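Long-range contacts in angiopoietin-related protein 6 (Homo sapiens, PDB 6Y43), which is a secreted, growth-factor-like member of the angiopoietin-related family whose calcium-binding, fibrinogen-like globe domain probably serves to recognise partner proteins: residues A[6-11]-A[25-30]; A[52-57]-A[211-216]; A[99-104]-A[198-203]. One frame throughout, in Å; residues are numbered along the deposited sequence.

Interaction 1. Residues A[6-11]-A[25-30]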
loop_
_atom_site.group_PDB
_atom_site.type_symbol
_atom_site.label_atom_id
_atom_site.label_comp_id
_atom_site.label_asym_id
_atom_site.label_seq_id
_atom_site.Cartn_x
_atom_site.Cartn_y
_atom_site.Cartn_z
ATOM N N VAL A 6 -18.382 5.622 -18.789
ATOM C CA VAL A 6 -17.492 6.560 -18.120
ATOM C C VAL A 6 -17.737 6.509 -16.616
ATOM O O VAL A 6 -18.699 5.916 -16.135
ATOM C CB VAL A 6 -17.664 7.997 -18.641
ATOM C CG1 VAL A 6 -17.395 8.043 -20.135
ATOM C CG2 VAL A 6 -19.052 8.482 -18.317
ATOM N N GLY A 7 -16.835 7.153 -15.878
ATOM C CA GLY A 7 -16.838 7.148 -14.435
ATOM C C GLY A 7 -17.689 8.281 -13.915
ATOM O O GLY A 7 -18.381 8.943 -14.690
ATOM N N PRO A 8 -17.628 8.563 -12.603
ATOM C CA PRO A 8 -16.756 7.874 -11.623
ATOM C C PRO A 8 -17.126 6.430 -11.349
ATOM O O PRO A 8 -18.269 6.027 -11.554
ATOM C CB PRO A 8 -16.922 8.702 -10.337
ATOM C CG PRO A 8 -17.461 10.047 -10.800
ATOM C CD PRO A 8 -18.305 9.744 -12.001
ATOM N N TRP A 9 -16.159 5.654 -10.863
ATOM C CA TRP A 9 -16.315 4.213 -10.755
ATOM C C TRP A 9 -16.342 3.780 -9.296
ATOM O O TRP A 9 -15.787 4.444 -8.418
ATOM C CB TRP A 9 -15.170 3.482 -11.472
ATOM C CG TRP A 9 -14.892 3.964 -12.863
ATOM C CD1 TRP A 9 -14.024 4.957 -13.241
ATOM C CD2 TRP A 9 -15.512 3.492 -14.070
ATOM N NE1 TRP A 9 -14.060 5.122 -14.614
ATOM C CE2 TRP A 9 -14.970 4.241 -15.142
ATOM C CE3 TRP A 9 -16.475 2.517 -14.352
ATOM C CZ2 TRP A 9 -15.345 4.022 -16.474
ATOM C CZ3 TRP A 9 -16.858 2.320 -15.686
ATOM C CH2 TRP A 9 -16.294 3.071 -16.718
ATOM N N GLN A 10 -16.950 2.619 -9.049
ATOM C CA GLN A 10 -16.872 2.052 -7.708
ATOM C C GLN A 10 -15.444 1.628 -7.382
ATOM O O GLN A 10 -15.001 1.734 -6.235
ATOM C CB GLN A 10 -17.820 0.863 -7.586
ATOM C CG GLN A 10 -17.863 0.312 -6.177
ATOM C CD GLN A 10 -18.937 -0.736 -5.967
ATOM O OE1 GLN A 10 -19.807 -0.936 -6.812
ATOM N NE2 GLN A 10 -18.875 -1.414 -4.826
ATOM N N ASP A 11 -14.723 1.142 -8.382
ATOM C CA ASP A 11 -13.328 0.757 -8.225
ATOM C C ASP A 11 -12.709 0.541 -9.602
ATOM O O ASP A 11 -13.384 0.611 -10.635
ATOM C CB ASP A 11 -13.228 -0.498 -7.362
ATOM C CG ASP A 11 -14.176 -1.591 -7.828
ATOM O OD1 ASP A 11 -14.183 -1.912 -9.037
ATOM O OD2 ASP A 11 -14.910 -2.132 -6.978
ATOM N N VAL A 25 -4.774 7.500 -14.183
ATOM C CA VAL A 25 -5.571 8.061 -13.095
ATOM C C VAL A 25 -7.059 7.938 -13.413
ATOM O O VAL A 25 -7.524 8.352 -14.495
ATOM C CB VAL A 25 -5.172 9.522 -12.822
ATOM C CG1 VAL A 25 -5.994 10.098 -11.658
ATOM C CG2 VAL A 25 -3.715 9.626 -12.528
ATOM N N TYR A 26 -7.806 7.347 -12.477
ATOM C CA TYR A 26 -9.247 7.189 -12.577
ATOM C C TYR A 26 -9.914 7.822 -11.368
ATOM O O TYR A 26 -9.314 7.942 -10.296
ATOM C CB TYR A 26 -9.661 5.714 -12.652
ATOM C CG TYR A 26 -9.283 4.987 -13.913
ATOM C CD1 TYR A 26 -7.957 4.736 -14.237
ATOM C CD2 TYR A 26 -10.257 4.513 -14.778
ATOM C CE1 TYR A 26 -7.618 4.049 -15.394
ATOM C CE2 TYR A 26 -9.912 3.828 -15.940
ATOM C CZ TYR A 26 -8.601 3.605 -16.240
ATOM O OH TYR A 26 -8.275 2.914 -17.389
ATOM N N GLU A 27 -11.172 8.214 -11.552
ATOM C CA GLU A 27 -12.004 8.763 -10.488
ATOM C C GLU A 27 -12.823 7.645 -9.852
ATOM O O GLU A 27 -13.614 6.985 -10.539
ATOM C CB GLU A 27 -12.949 9.827 -11.031
ATOM C CG GLU A 27 -12.326 11.124 -11.448
ATOM C CD GLU A 27 -13.408 12.030 -12.010
ATOM O OE1 GLU A 27 -14.074 11.605 -12.983
ATOM O OE2 GLU A 27 -13.663 13.106 -11.425
ATOM N N LEU A 28 -12.653 7.454 -8.544
ATOM C CA LEU A 28 -13.434 6.498 -7.772
ATOM C C LEU A 28 -14.359 7.214 -6.800
ATOM O O LEU A 28 -13.964 8.189 -6.168
ATOM C CB LEU A 28 -12.521 5.568 -6.979
ATOM C CG LEU A 28 -11.463 4.759 -7.702
ATOM C CD1 LEU A 28 -10.964 3.685 -6.719
ATOM C CD2 LEU A 28 -12.039 4.166 -8.972
ATOM N N ARG A 29 -15.573 6.695 -6.647
ATOM C CA ARG A 29 -16.505 7.221 -5.646
ATOM C C ARG A 29 -16.321 6.388 -4.386
ATOM O O ARG A 29 -16.778 5.248 -4.310
ATOM C CB ARG A 29 -17.955 7.180 -6.125
ATOM C CG ARG A 29 -18.971 7.642 -5.040
ATOM C CD ARG A 29 -20.339 7.958 -5.645
ATOM N NE ARG A 29 -20.234 9.056 -6.609
ATOM C CZ ARG A 29 -20.537 8.976 -7.901
ATOM N NH1 ARG A 29 -20.986 7.841 -8.426
ATOM N NH2 ARG A 29 -20.379 10.040 -8.676
ATOM N N VAL A 30 -15.633 6.952 -3.406
ATOM C CA VAL A 30 -15.323 6.269 -2.158
ATOM C C VAL A 30 -16.139 6.939 -1.065
ATOM O O VAL A 30 -15.855 8.074 -0.660
ATOM C CB VAL A 30 -13.825 6.301 -1.851
ATOM C CG1 VAL A 30 -13.554 5.487 -0.568
ATOM C CG2 VAL A 30 -13.028 5.741 -3.022
HETATM O O HOH W 1 -16.390 2.607 -3.977
#

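Interaction 2. Residues A[52-57]-A[211-216]. With EDO (1,2-ethanediol), chain C.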
loop_
_atom_site.group_PDB
_atom_site.type_symbol
_atom_site.label_atom_id
_atom_site.label_comp_id
_atom_site.label_asym_id
_atom_site.label_seq_id
_atom_site.Cartn_x
_atom_site.Cartn_y
_atom_site.Cartn_z
ATOM N N GLN A 52 -0.917 2.701 -2.419
ATOM C CA GLN A 52 0.382 3.140 -1.945
ATOM C C GLN A 52 1.354 2.927 -3.082
ATOM O O GLN A 52 1.262 1.907 -3.772
ATOM C CB GLN A 52 0.836 2.331 -0.727
ATOM C CG GLN A 52 2.086 2.873 -0.101
ATOM C CD GLN A 52 3.341 2.116 -0.484
ATOM O OE1 GLN A 52 3.337 1.292 -1.400
ATOM N NE2 GLN A 52 4.436 2.402 0.229
ATOM N N ARG A 53 2.257 3.884 -3.296
ATOM C CA ARG A 53 3.292 3.685 -4.305
ATOM C C ARG A 53 4.528 4.488 -3.952
ATOM O O ARG A 53 4.428 5.669 -3.588
ATOM C CB ARG A 53 2.821 4.086 -5.706
ATOM C CG ARG A 53 3.856 3.803 -6.768
ATOM C CD ARG A 53 3.219 3.836 -8.168
ATOM N NE ARG A 53 2.484 5.072 -8.354
ATOM C CZ ARG A 53 1.496 5.253 -9.222
ATOM N NH1 ARG A 53 1.101 4.276 -10.015
ATOM N NH2 ARG A 53 0.901 6.423 -9.276
ATOM N N ARG A 54 5.681 3.839 -4.078
ATOM C CA ARG A 54 6.996 4.453 -3.960
ATOM C C ARG A 54 7.779 4.244 -5.248
ATOM O O ARG A 54 7.768 3.145 -5.804
ATOM C CB ARG A 54 7.825 3.819 -2.853
ATOM C CG ARG A 54 7.133 3.597 -1.517
ATOM C CD ARG A 54 6.612 4.902 -0.973
ATOM N NE ARG A 54 7.651 5.863 -0.611
ATOM C CZ ARG A 54 8.325 5.860 0.532
ATOM N NH1 ARG A 54 8.114 4.912 1.431
ATOM N NH2 ARG A 54 9.222 6.809 0.793
ATOM N N GLN A 55 8.521 5.262 -5.680
ATOM C CA GLN A 55 9.253 5.095 -6.932
ATOM C C GLN A 55 10.343 6.132 -7.159
ATOM O O GLN A 55 11.196 5.937 -8.035
ATOM C CB GLN A 55 8.291 5.121 -8.121
ATOM C CG GLN A 55 7.579 6.470 -8.305
ATOM C CD GLN A 55 6.508 6.432 -9.388
ATOM O OE1 GLN A 55 5.874 5.401 -9.608
ATOM N NE2 GLN A 55 6.329 7.542 -10.082
ATOM N N ASP A 56 10.338 7.230 -6.415
ATOM C CA ASP A 56 11.352 8.243 -6.698
ATOM C C ASP A 56 11.708 9.205 -5.570
ATOM O O ASP A 56 12.506 10.129 -5.782
ATOM C CB ASP A 56 10.918 9.054 -7.931
ATOM C CG ASP A 56 9.631 9.855 -7.698
ATOM O OD1 ASP A 56 9.183 9.987 -6.543
ATOM O OD2 ASP A 56 9.078 10.422 -8.679
ATOM N N GLY A 57 11.176 8.983 -4.366
ATOM C CA GLY A 57 11.556 9.821 -3.248
ATOM C C GLY A 57 10.989 11.227 -3.255
ATOM O O GLY A 57 11.477 12.087 -2.511
ATOM N N ARG A 211 13.670 -0.148 -5.216
ATOM C CA ARG A 211 13.518 0.953 -6.169
ATOM C C ARG A 211 12.055 1.346 -6.354
ATOM O O ARG A 211 11.737 2.529 -6.475
ATOM C CB ARG A 211 14.133 0.574 -7.513
ATOM C CG ARG A 211 13.990 1.670 -8.545
ATOM C CD ARG A 211 14.912 1.429 -9.732
ATOM N NE ARG A 211 14.532 0.277 -10.540
ATOM C CZ ARG A 211 15.287 -0.234 -11.517
ATOM N NH1 ARG A 211 14.854 -1.277 -12.195
ATOM N NH2 ARG A 211 16.475 0.299 -11.821
ATOM N N LYS A 212 11.167 0.363 -6.451
ATOM C CA LYS A 212 9.744 0.609 -6.641
ATOM C C LYS A 212 8.986 -0.313 -5.709
ATOM O O LYS A 212 9.374 -1.463 -5.488
ATOM C CB LYS A 212 9.290 0.400 -8.085
ATOM C CG LYS A 212 10.108 1.097 -9.117
ATOM C CD LYS A 212 9.209 1.573 -10.285
ATOM C CE LYS A 212 10.123 1.969 -11.466
ATOM N NZ LYS A 212 9.953 1.038 -12.630
ATOM N N ALA A 213 7.919 0.211 -5.136
ATOM C CA ALA A 213 7.027 -0.588 -4.316
ATOM C C ALA A 213 5.620 -0.049 -4.484
ATOM O O ALA A 213 5.435 1.156 -4.627
ATOM C CB ALA A 213 7.432 -0.554 -2.846
ATOM N N ALA A 214 4.627 -0.931 -4.476
ATOM C CA ALA A 214 3.251 -0.450 -4.516
ATOM C C ALA A 214 2.334 -1.481 -3.888
ATOM O O ALA A 214 2.639 -2.673 -3.870
ATOM C CB ALA A 214 2.779 -0.158 -5.954
ATOM N N MET A 215 1.232 -0.999 -3.339
ATOM C CA MET A 215 0.202 -1.812 -2.722
ATOM C C MET A 215 -1.093 -1.548 -3.469
ATOM O O MET A 215 -1.460 -0.383 -3.686
ATOM C CB MET A 215 0.034 -1.480 -1.241
ATOM C CG MET A 215 1.336 -1.553 -0.466
ATOM S SD MET A 215 1.185 -1.088 1.280
ATOM C CE MET A 215 0.236 -2.457 1.962
ATOM N N LEU A 216 -1.766 -2.613 -3.901
ATOM C CA LEU A 216 -2.947 -2.450 -4.750
ATOM C C LEU A 216 -4.051 -3.372 -4.250
ATOM O O LEU A 216 -3.779 -4.437 -3.708
ATOM C CB LEU A 216 -2.617 -2.749 -6.214
ATOM C CG LEU A 216 -1.308 -2.141 -6.768
ATOM C CD1 LEU A 216 -0.121 -2.993 -6.445
ATOM C CD2 LEU A 216 -1.530 -2.016 -8.234
HETATM C C1 EDO C . 3.136 6.415 -12.498
HETATM O O1 EDO C . 4.094 7.430 -12.157
HETATM C C2 EDO C . 3.847 5.091 -12.732
HETATM O O2 EDO C . 4.316 4.638 -11.460
HETATM O O HOH W 2 11.443 3.900 -9.429
#

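Interaction 3. Residues A[99-104]-A[198-203]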
loop_
_atom_site.group_PDB
_atom_site.type_symbol
_atom_site.label_atom_id
_atom_site.label_comp_id
_atom_site.label_asym_id
_atom_site.label_seq_id
_atom_site.Cartn_x
_atom_site.Cartn_y
_atom_site.Cartn_z
ATOM N N VAL A 99 0.962 -6.778 -3.633
ATOM C CA VAL A 99 2.136 -5.956 -3.369
ATOM C C VAL A 99 3.103 -6.195 -4.506
ATOM O O VAL A 99 3.437 -7.346 -4.810
ATOM C CB VAL A 99 2.791 -6.280 -2.014
ATOM C CG1 VAL A 99 4.047 -5.487 -1.848
ATOM C CG2 VAL A 99 1.823 -5.982 -0.861
ATOM N N LEU A 100 3.547 -5.120 -5.133
ATOM C CA LEU A 100 4.464 -5.191 -6.265
ATOM C C LEU A 100 5.777 -4.548 -5.846
ATOM O O LEU A 100 5.773 -3.428 -5.325
ATOM C CB LEU A 100 3.888 -4.459 -7.473
ATOM C CG LEU A 100 2.568 -4.969 -8.037
ATOM C CD1 LEU A 100 2.147 -4.084 -9.187
ATOM C CD2 LEU A 100 2.694 -6.406 -8.512
ATOM N N LEU A 101 6.891 -5.240 -6.093
ATOM C CA LEU A 101 8.208 -4.786 -5.682
ATOM C C LEU A 101 9.174 -4.853 -6.852
ATOM O O LEU A 101 9.087 -5.758 -7.688
ATOM C CB LEU A 101 8.755 -5.661 -4.554
ATOM C CG LEU A 101 7.799 -5.931 -3.390
ATOM C CD1 LEU A 101 8.375 -7.014 -2.515
ATOM C CD2 LEU A 101 7.585 -4.630 -2.589
ATOM N N GLU A 102 10.123 -3.915 -6.883
ATOM C CA GLU A 102 11.224 -3.972 -7.840
ATOM C C GLU A 102 12.507 -3.520 -7.158
ATOM O O GLU A 102 12.532 -2.454 -6.529
ATOM C CB GLU A 102 10.941 -3.087 -9.061
ATOM C CG GLU A 102 11.972 -3.115 -10.168
ATOM C CD GLU A 102 11.622 -2.178 -11.326
ATOM O OE1 GLU A 102 10.415 -1.842 -11.483
ATOM O OE2 GLU A 102 12.552 -1.762 -12.077
ATOM N N ASP A 103 13.578 -4.294 -7.356
ATOM C CA ASP A 103 14.886 -3.922 -6.841
ATOM C C ASP A 103 15.664 -3.121 -7.882
ATOM O O ASP A 103 15.201 -2.860 -9.000
ATOM C CB ASP A 103 15.646 -5.149 -6.318
ATOM C CG ASP A 103 16.263 -6.045 -7.398
ATOM O OD1 ASP A 103 16.358 -5.679 -8.592
ATOM O OD2 ASP A 103 16.672 -7.170 -6.997
ATOM N N TRP A 104 16.838 -2.647 -7.473
ATOM C CA TRP A 104 17.613 -1.754 -8.320
ATOM C C TRP A 104 18.319 -2.493 -9.451
ATOM O O TRP A 104 18.904 -1.845 -10.323
ATOM C CB TRP A 104 18.612 -0.959 -7.478
ATOM C CG TRP A 104 17.917 0.090 -6.654
ATOM C CD1 TRP A 104 17.361 -0.074 -5.419
ATOM C CD2 TRP A 104 17.684 1.457 -7.019
ATOM N NE1 TRP A 104 16.792 1.104 -4.990
ATOM C CE2 TRP A 104 16.986 2.062 -5.949
ATOM C CE3 TRP A 104 17.991 2.227 -8.149
ATOM C CZ2 TRP A 104 16.594 3.403 -5.975
ATOM C CZ3 TRP A 104 17.608 3.559 -8.177
ATOM C CH2 TRP A 104 16.906 4.133 -7.099
ATOM N N VAL A 198 12.801 1.153 2.257
ATOM C CA VAL A 198 11.598 0.555 1.697
ATOM C C VAL A 198 11.886 -0.919 1.460
ATOM O O VAL A 198 12.376 -1.301 0.388
ATOM C CB VAL A 198 11.187 1.252 0.390
ATOM C CG1 VAL A 198 10.004 0.554 -0.209
ATOM C CG2 VAL A 198 10.914 2.745 0.600
ATOM N N TYR A 199 11.620 -1.759 2.467
ATOM C CA TYR A 199 12.107 -3.130 2.429
ATOM C C TYR A 199 11.026 -4.179 2.611
ATOM O O TYR A 199 9.917 -3.935 3.081
ATOM C CB TYR A 199 13.228 -3.342 3.463
ATOM C CG TYR A 199 12.878 -3.463 4.953
ATOM C CD1 TYR A 199 12.291 -4.621 5.472
ATOM C CD2 TYR A 199 13.233 -2.466 5.842
ATOM C CE1 TYR A 199 12.031 -4.755 6.860
ATOM C CE2 TYR A 199 12.982 -2.588 7.220
ATOM C CZ TYR A 199 12.381 -3.731 7.716
ATOM O OH TYR A 199 12.162 -3.872 9.079
ATOM N N TRP A 200 11.395 -5.375 2.164
ATOM C CA TRP A 200 10.565 -6.571 2.201
ATOM C C TRP A 200 11.528 -7.689 2.587
ATOM O O TRP A 200 12.467 -7.995 1.845
ATOM C CB TRP A 200 9.916 -6.813 0.840
ATOM C CG TRP A 200 8.805 -7.797 0.807
ATOM C CD1 TRP A 200 8.894 -9.117 0.487
ATOM C CD2 TRP A 200 7.412 -7.543 1.075
ATOM N NE1 TRP A 200 7.658 -9.704 0.538
ATOM C CE2 TRP A 200 6.727 -8.769 0.893
ATOM C CE3 TRP A 200 6.682 -6.413 1.454
ATOM C CZ2 TRP A 200 5.353 -8.892 1.078
ATOM C CZ3 TRP A 200 5.314 -6.534 1.641
ATOM C CH2 TRP A 200 4.661 -7.771 1.455
ATOM N N ALA A 201 11.361 -8.236 3.789
ATOM C CA ALA A 201 12.385 -9.124 4.333
ATOM C C ALA A 201 12.737 -10.254 3.375
ATOM O O ALA A 201 13.906 -10.624 3.242
ATOM C CB ALA A 201 11.923 -9.717 5.659
ATOM N N GLU A 202 11.738 -10.862 2.751
ATOM C CA GLU A 202 11.978 -12.037 1.934
ATOM C C GLU A 202 12.290 -11.696 0.476
ATOM O O GLU A 202 12.408 -12.613 -0.356
ATOM C CB GLU A 202 10.768 -12.978 2.024
ATOM C CG GLU A 202 11.188 -14.433 2.190
ATOM C CD GLU A 202 10.021 -15.399 2.209
ATOM O OE1 GLU A 202 9.124 -15.207 3.091
ATOM O OE2 GLU A 202 10.039 -16.337 1.341
ATOM N N PHE A 203 12.428 -10.400 0.141
ATOM C CA PHE A 203 12.848 -9.981 -1.204
ATOM C C PHE A 203 13.863 -8.854 -1.051
ATOM O O PHE A 203 13.472 -7.681 -0.992
ATOM C CB PHE A 203 11.680 -9.548 -2.067
ATOM C CG PHE A 203 12.070 -9.156 -3.466
ATOM C CD1 PHE A 203 12.591 -10.094 -4.350
ATOM C CD2 PHE A 203 11.898 -7.865 -3.907
ATOM C CE1 PHE A 203 12.935 -9.720 -5.637
ATOM C CE2 PHE A 203 12.223 -7.500 -5.197
ATOM C CZ PHE A 203 12.755 -8.421 -6.056
#

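Interaction 1. Residues A[6-11]-A[25-30]
W9 meets L28 in a single beta bridge, their CA atoms 4.7 Å apart, where the loop 6-11 passes the strand 25-30 at an end-to-end angle of 91°. Two backbone bonds make the bridge. W9 N gives its hydrogen to E27 O at 2.9 Å, nearly straight at 163°, and W9 O takes the hydrogen of R29 N, also at 2.9 Å. W9 is thus gripped on both its backbone polar atoms, and one water that donates to both Q10 O and R29 O carries the link a residue further.

The indole of W9 turns back along its own chain. CG stands beside the backbone N (chi1 -49°), and one ring face takes V6 C and G7 CA toward its rim. Across the contact W9 CD1 lies 3.4 Å from E27 O, which sits at the ring edge. W9 NE1 comes to 3.9 Å from Y26 CD2, near the plane of the tyrosine ring, and the two side chains are inclined to each other, neither stacked nor edge-to-face. P8, which follows a cis peptide bond, sets CB over one face of the R29 guanidinium, with P8 CG 3.6 Å from R29 NH2. L28 presses its CD2 methyl against the backbone of D11, 3.7 Å from D11 CA.

D11 is the N-cap of helix 12-17, its OD1 bonded to E14 N, while E14 OE1 takes the hydrogen of Q10 N. W9 packs on E14 and A15 of that helix and its ring meets H20; Y26 rests on A15 and bonds through OH to Q22 O. Y26 and L28 make backbone hydrogen bonds to V37 and V35 of strand 33-40, so the contact seats the chain's entry into the first helix on strand 24-30 and its partner 33-40, at one end of the sheet.

Interaction 2. Residues A[52-57]-A[211-216]
R53 and A214 face each other as a non-hydrogen-bonded antiparallel pair, with Q52-M215 and R54-A213 as the hydrogen-bonded pairs on either side; the axes of 52-54 and 212-216 approach to 4.5 Å, their directions 174° apart. Among the backbone bonds, R54 N to A213 O is short and straight (2.7 Å, 175°), and A213 N returns one to R54 O. M215 N bonds to Q52 O at 2.9 Å, but the reverse bond, Q52 N to M215 O, is weak. CA-H...O contacts fill in between, R53 CA lying 3.3 Å from A213 O. Beyond the last pair, a water donates to Q55 O and, at longer range, to R211 O.

The side-chain packing is light. On the face holding R54 and A213, Q52 carries CG anti to its backbone N (chi1 -172°), and CB and the amide cross M215 obliquely. Buried Q52 OE1 sits 3.6 Å from M215 CG and has no polar partner in the model, whereas NE2 is held by N181 OD1. On the other face R53 CG lies 4.2 Å from A214 CB.

As for polar groups, the R53 guanidinium gives NH2 to G77 O, and an ethanediol, probably from the crystallisation liquor, lays O2 over one of its faces. It is Q55 that bonds the ethanediol, Q55 NE2 giving to O1 at 3.1 Å and OE1 accepting from O2. An alanine in place of R53 would probably leave G77 O without this donor and open a gap beside the A214 methyl.

R54 sends NH1 to the carbonyls of G182 and L180. Strand 212-219 lies between 48-54 and 95-102, the C-terminal strand inserted into the central sheet as in fibrinogen-like domains; at its start R211 and K212 form a classic beta bulge opposite E102, and both make salt bridges to it.

Interaction 3. Residues A[99-104]-A[198-203]
W200 offers one face of its indole to the strand 99-102, and two aliphatic side chains take it up. L101 crosses the indole at about a right angle and places CD1 3.7 Å from the centroid of the five-membered ring, 20° off its normal; L101 CD1 is 3.4 Å from W200 CG, a tight CH-pi contact. V99 reaches in tip to tip instead, V99 CG1 standing 4.3 Å from the centroid of the six-membered ring of W200. NE1 of the buried W200 is bonded to G137 O.

From W200 the chain makes a type I beta turn, closed by F203 N to W200 O at 2.9 Å. The turn also brings F203 N to the edge of the W200 ring, in its plane.

F203 has CG anti to the backbone N (chi1 -178°), and its ring lies beside L101, with F203 CD2 3.9 Å from L101 CB. Farther along the same ring, F203 CE2 comes to 4.1 Å from D103 N, which sits near the ring plane. L101 is therefore wedged between the two aromatic residues of the turn. D103, just past the strand, uses OD2 for a salt bridge to R204 and OD1 for R107 N.

W200 also rests on A111 and Y113, and F203 on A109, so the turn packs over both strands 95-102 and 108-118, while L101 touches A213 of strand 212-219.

How the interactions relate
All three contacts reach one antiparallel sheet, in which strands 24-30, 33-40, 48-54, 212-219 and 95-102 follow one another. Interaction 1 sits at one end, its centre about 21 Å from that of interaction 2 and about 29 Å from that of interaction 3, on the opposite side of the chain's centre from the latter. Near it the C12-C39 disulfide ties helix 12-17 to strand 33-40. Interactions 2 and 3 are neighbours, centres about 10 Å apart: A214 N lies 2.9 Å from L100 O, a probable hydrogen bond, and interaction 3 is nested within the loop that interaction 2 closes. The calcium site of D154, D156, Y158 and G160 also belongs to that loop but uses none of the contact residues.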